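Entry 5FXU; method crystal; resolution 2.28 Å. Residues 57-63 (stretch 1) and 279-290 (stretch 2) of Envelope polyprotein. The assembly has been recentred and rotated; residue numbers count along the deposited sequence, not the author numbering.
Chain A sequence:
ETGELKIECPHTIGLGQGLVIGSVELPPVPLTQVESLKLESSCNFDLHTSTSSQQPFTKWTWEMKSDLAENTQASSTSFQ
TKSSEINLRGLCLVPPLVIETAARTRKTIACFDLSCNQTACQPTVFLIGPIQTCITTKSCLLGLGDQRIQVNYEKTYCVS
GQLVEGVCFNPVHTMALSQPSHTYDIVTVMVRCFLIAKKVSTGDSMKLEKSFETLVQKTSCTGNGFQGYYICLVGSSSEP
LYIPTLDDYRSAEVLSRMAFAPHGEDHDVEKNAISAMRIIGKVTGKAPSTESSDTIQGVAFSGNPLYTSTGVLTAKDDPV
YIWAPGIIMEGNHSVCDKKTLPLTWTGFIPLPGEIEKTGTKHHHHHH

Stretch 1, residues 57-63: FTKWTWE
Stretch 2 (279-290) IIGKVTGKAPST

How do the two backbones lie? Residues 57-63 form one extended strand, and residues 279-285 another, before the chain loosens into a loop through Thr290. The strand directions differ by 140°, roughly antiparallel, with axes approaching to 8.4 Å. Across the gap, Thr58 CA lies 5.7 Å from Pro288 CA, Trp60 CA 7.2 Å from Gly285 CA, and Trp62 CA 8.0 Å from Val283 CA. No hydrogen bonds join the stretches; the side chains of stretch 1 pack against both side chains and backbone of stretch 2.

Why do alternate residues of stretch 1 make the contact? Successive side chains of an extended strand project to opposite faces, so Thr58, Trp60 and Trp62 point toward the second stretch, while Phe57, Lys59, Thr61 and Glu63 stay out of reach.

What does Trp60 meet? With chi1 t (179°) and chi2 34°, the ring brings Trp60 CZ2 to 3.4 Å from Thr284 C and 3.8 Å from Val283 CG2 (chi1 m). Gly285 (phi/psi -170/177) leaves room: an ideal CB would sit 2.2 Å from Trp60 NE1, a clash.

How do the ends close? Trp62 (p, chi2 -92°) sets CZ2 4.2 Å from CG1 of Ile280 (m, m; phi/psi -111/-47). Thr58 (m) places OG1 3.5 Å from CA of Pro288, which follows a cis peptide bond, and CG2 4.1 Å from Ala287 CB.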

# COMPACT_ATOMS: atom_id res chain seq x y z
N PHE A 57 -13.44 -0.19 9.93
CA PHE A 57 -13.65 0.03 8.51
C PHE A 57 -15.14 0.15 8.22
O PHE A 57 -15.96 -0.47 8.89
CB PHE A 57 -13.13 -1.16 7.71
CG PHE A 57 -11.69 -1.05 7.32
CD1 PHE A 57 -10.67 -1.36 8.23
CD2 PHE A 57 -11.35 -0.68 6.04
CE1 PHE A 57 -9.34 -1.27 7.85
CE2 PHE A 57 -10.03 -0.59 5.67
CZ PHE A 57 -9.02 -0.88 6.57
N THR A 58 -15.47 0.95 7.22
CA THR A 58 -16.78 0.93 6.65
C THR A 58 -16.74 -0.06 5.51
O THR A 58 -15.99 0.11 4.59
CB THR A 58 -17.16 2.31 6.14
OG1 THR A 58 -17.37 3.13 7.27
CG2 THR A 58 -18.46 2.24 5.29
N LYS A 59 -17.55 -1.10 5.60
CA LYS A 59 -17.71 -2.04 4.49
C LYS A 59 -18.79 -1.57 3.53
O LYS A 59 -19.90 -1.40 3.93
CB LYS A 59 -18.08 -3.40 5.04
CG LYS A 59 -18.19 -4.47 4.00
CD LYS A 59 -18.64 -5.73 4.66
CE LYS A 59 -18.85 -6.81 3.64
NZ LYS A 59 -19.27 -8.06 4.32
N TRP A 60 -18.45 -1.42 2.25
CA TRP A 60 -19.32 -0.90 1.24
C TRP A 60 -19.41 -1.93 0.12
O TRP A 60 -18.40 -2.30 -0.46
CB TRP A 60 -18.72 0.42 0.71
CG TRP A 60 -19.52 1.07 -0.37
CD1 TRP A 60 -20.89 1.08 -0.50
CD2 TRP A 60 -19.02 1.83 -1.48
NE1 TRP A 60 -21.27 1.75 -1.63
CE2 TRP A 60 -20.15 2.24 -2.25
CE3 TRP A 60 -17.75 2.20 -1.91
CZ2 TRP A 60 -20.02 3.02 -3.42
CZ3 TRP A 60 -17.63 2.96 -3.06
CH2 TRP A 60 -18.76 3.36 -3.80
N THR A 61 -20.62 -2.40 -0.17
CA THR A 61 -20.87 -3.55 -1.07
C THR A 61 -21.99 -3.21 -2.07
O THR A 61 -22.80 -2.35 -1.82
CB THR A 61 -21.28 -4.80 -0.25
OG1 THR A 61 -22.38 -4.47 0.61
CG2 THR A 61 -20.17 -5.26 0.60
N TRP A 62 -22.04 -3.91 -3.19
CA TRP A 62 -23.11 -3.71 -4.16
C TRP A 62 -23.82 -5.02 -4.51
O TRP A 62 -23.19 -6.08 -4.43
CB TRP A 62 -22.57 -3.03 -5.42
CG TRP A 62 -21.80 -3.90 -6.39
CD1 TRP A 62 -20.46 -4.11 -6.42
CD2 TRP A 62 -22.34 -4.62 -7.51
NE1 TRP A 62 -20.14 -4.94 -7.45
CE2 TRP A 62 -21.27 -5.25 -8.15
CE3 TRP A 62 -23.63 -4.79 -8.01
CZ2 TRP A 62 -21.44 -6.07 -9.29
CZ3 TRP A 62 -23.81 -5.59 -9.16
CH2 TRP A 62 -22.71 -6.21 -9.78
N GLU A 63 -25.11 -4.93 -4.87
CA GLU A 63 -25.92 -6.04 -5.36
C GLU A 63 -26.69 -5.61 -6.59
O GLU A 63 -27.11 -4.47 -6.68
CB GLU A 63 -26.94 -6.50 -4.30
CG GLU A 63 -26.31 -6.88 -2.97
CD GLU A 63 -27.26 -7.58 -1.98
OE1 GLU A 63 -28.50 -7.35 -2.00
OE2 GLU A 63 -26.73 -8.37 -1.15
N ILE A 279 -16.49 -4.39 -16.02
CA ILE A 279 -17.07 -3.17 -15.45
C ILE A 279 -18.57 -3.13 -15.70
O ILE A 279 -19.02 -3.40 -16.80
CB ILE A 279 -16.34 -1.93 -16.00
CG1 ILE A 279 -15.00 -1.83 -15.28
CG2 ILE A 279 -17.16 -0.67 -15.77
CD1 ILE A 279 -14.00 -0.94 -15.97
N ILE A 280 -19.33 -2.78 -14.65
CA ILE A 280 -20.79 -2.84 -14.64
C ILE A 280 -21.39 -1.45 -14.61
O ILE A 280 -22.32 -1.18 -15.33
CB ILE A 280 -21.34 -3.63 -13.42
CG1 ILE A 280 -20.65 -4.98 -13.23
CG2 ILE A 280 -22.84 -3.86 -13.56
CD1 ILE A 280 -20.85 -5.98 -14.36
N GLY A 281 -20.89 -0.57 -13.75
CA GLY A 281 -21.37 0.80 -13.73
C GLY A 281 -21.04 1.59 -12.49
O GLY A 281 -20.43 1.06 -11.56
N LYS A 282 -21.48 2.86 -12.48
CA LYS A 282 -21.22 3.78 -11.36
C LYS A 282 -22.09 3.50 -10.14
O LYS A 282 -23.29 3.27 -10.25
CB LYS A 282 -21.38 5.23 -11.81
CG LYS A 282 -20.33 5.60 -12.84
CD LYS A 282 -20.65 6.85 -13.65
CE LYS A 282 -20.01 6.77 -15.04
NZ LYS A 282 -19.72 8.12 -15.60
N VAL A 283 -21.46 3.52 -8.96
CA VAL A 283 -22.17 3.37 -7.70
C VAL A 283 -21.75 4.42 -6.69
O VAL A 283 -20.64 4.95 -6.73
CB VAL A 283 -21.99 1.95 -7.11
CG1 VAL A 283 -22.69 0.91 -7.99
CG2 VAL A 283 -20.53 1.59 -6.92
N THR A 284 -22.65 4.69 -5.76
CA THR A 284 -22.38 5.62 -4.69
C THR A 284 -22.76 4.97 -3.38
O THR A 284 -23.42 3.92 -3.35
CB THR A 284 -23.18 6.92 -4.87
OG1 THR A 284 -24.59 6.61 -4.94
CG2 THR A 284 -22.75 7.64 -6.14
N GLY A 285 -22.34 5.58 -2.28
CA GLY A 285 -22.67 5.04 -0.97
C GLY A 285 -22.32 5.96 0.16
O GLY A 285 -21.75 7.02 -0.06
N LYS A 286 -22.67 5.52 1.37
CA LYS A 286 -22.47 6.30 2.59
C LYS A 286 -21.34 5.75 3.44
O LYS A 286 -21.40 4.61 3.91
CB LYS A 286 -23.75 6.29 3.40
CG LYS A 286 -24.98 6.72 2.61
CD LYS A 286 -26.25 6.42 3.40
CE LYS A 286 -27.43 7.09 2.74
NZ LYS A 286 -28.70 6.60 3.34
N ALA A 287 -20.32 6.57 3.63
CA ALA A 287 -19.17 6.21 4.46
C ALA A 287 -18.85 7.37 5.39
O ALA A 287 -18.54 8.45 4.91
CB ALA A 287 -17.99 5.89 3.59
N PRO A 288 -18.99 7.19 6.71
CA PRO A 288 -19.50 5.95 7.32
C PRO A 288 -21.00 5.76 7.03
O PRO A 288 -21.63 6.67 6.50
CB PRO A 288 -19.22 6.14 8.83
CG PRO A 288 -19.07 7.61 9.01
CD PRO A 288 -18.50 8.14 7.72
N SER A 289 -21.53 4.58 7.33
CA SER A 289 -22.92 4.25 7.02
C SER A 289 -23.94 5.14 7.71
O SER A 289 -25.07 5.26 7.24
CB SER A 289 -23.22 2.79 7.39
OG SER A 289 -23.14 2.59 8.78
N THR A 290 -23.52 5.76 8.82
CA THR A 290 -24.34 6.73 9.55
C THR A 290 -24.52 8.09 8.86
O THR A 290 -25.32 8.88 9.32
CB THR A 290 -23.74 7.00 10.93
OG1 THR A 290 -22.38 7.39 10.77
CG2 THR A 290 -23.83 5.75 11.79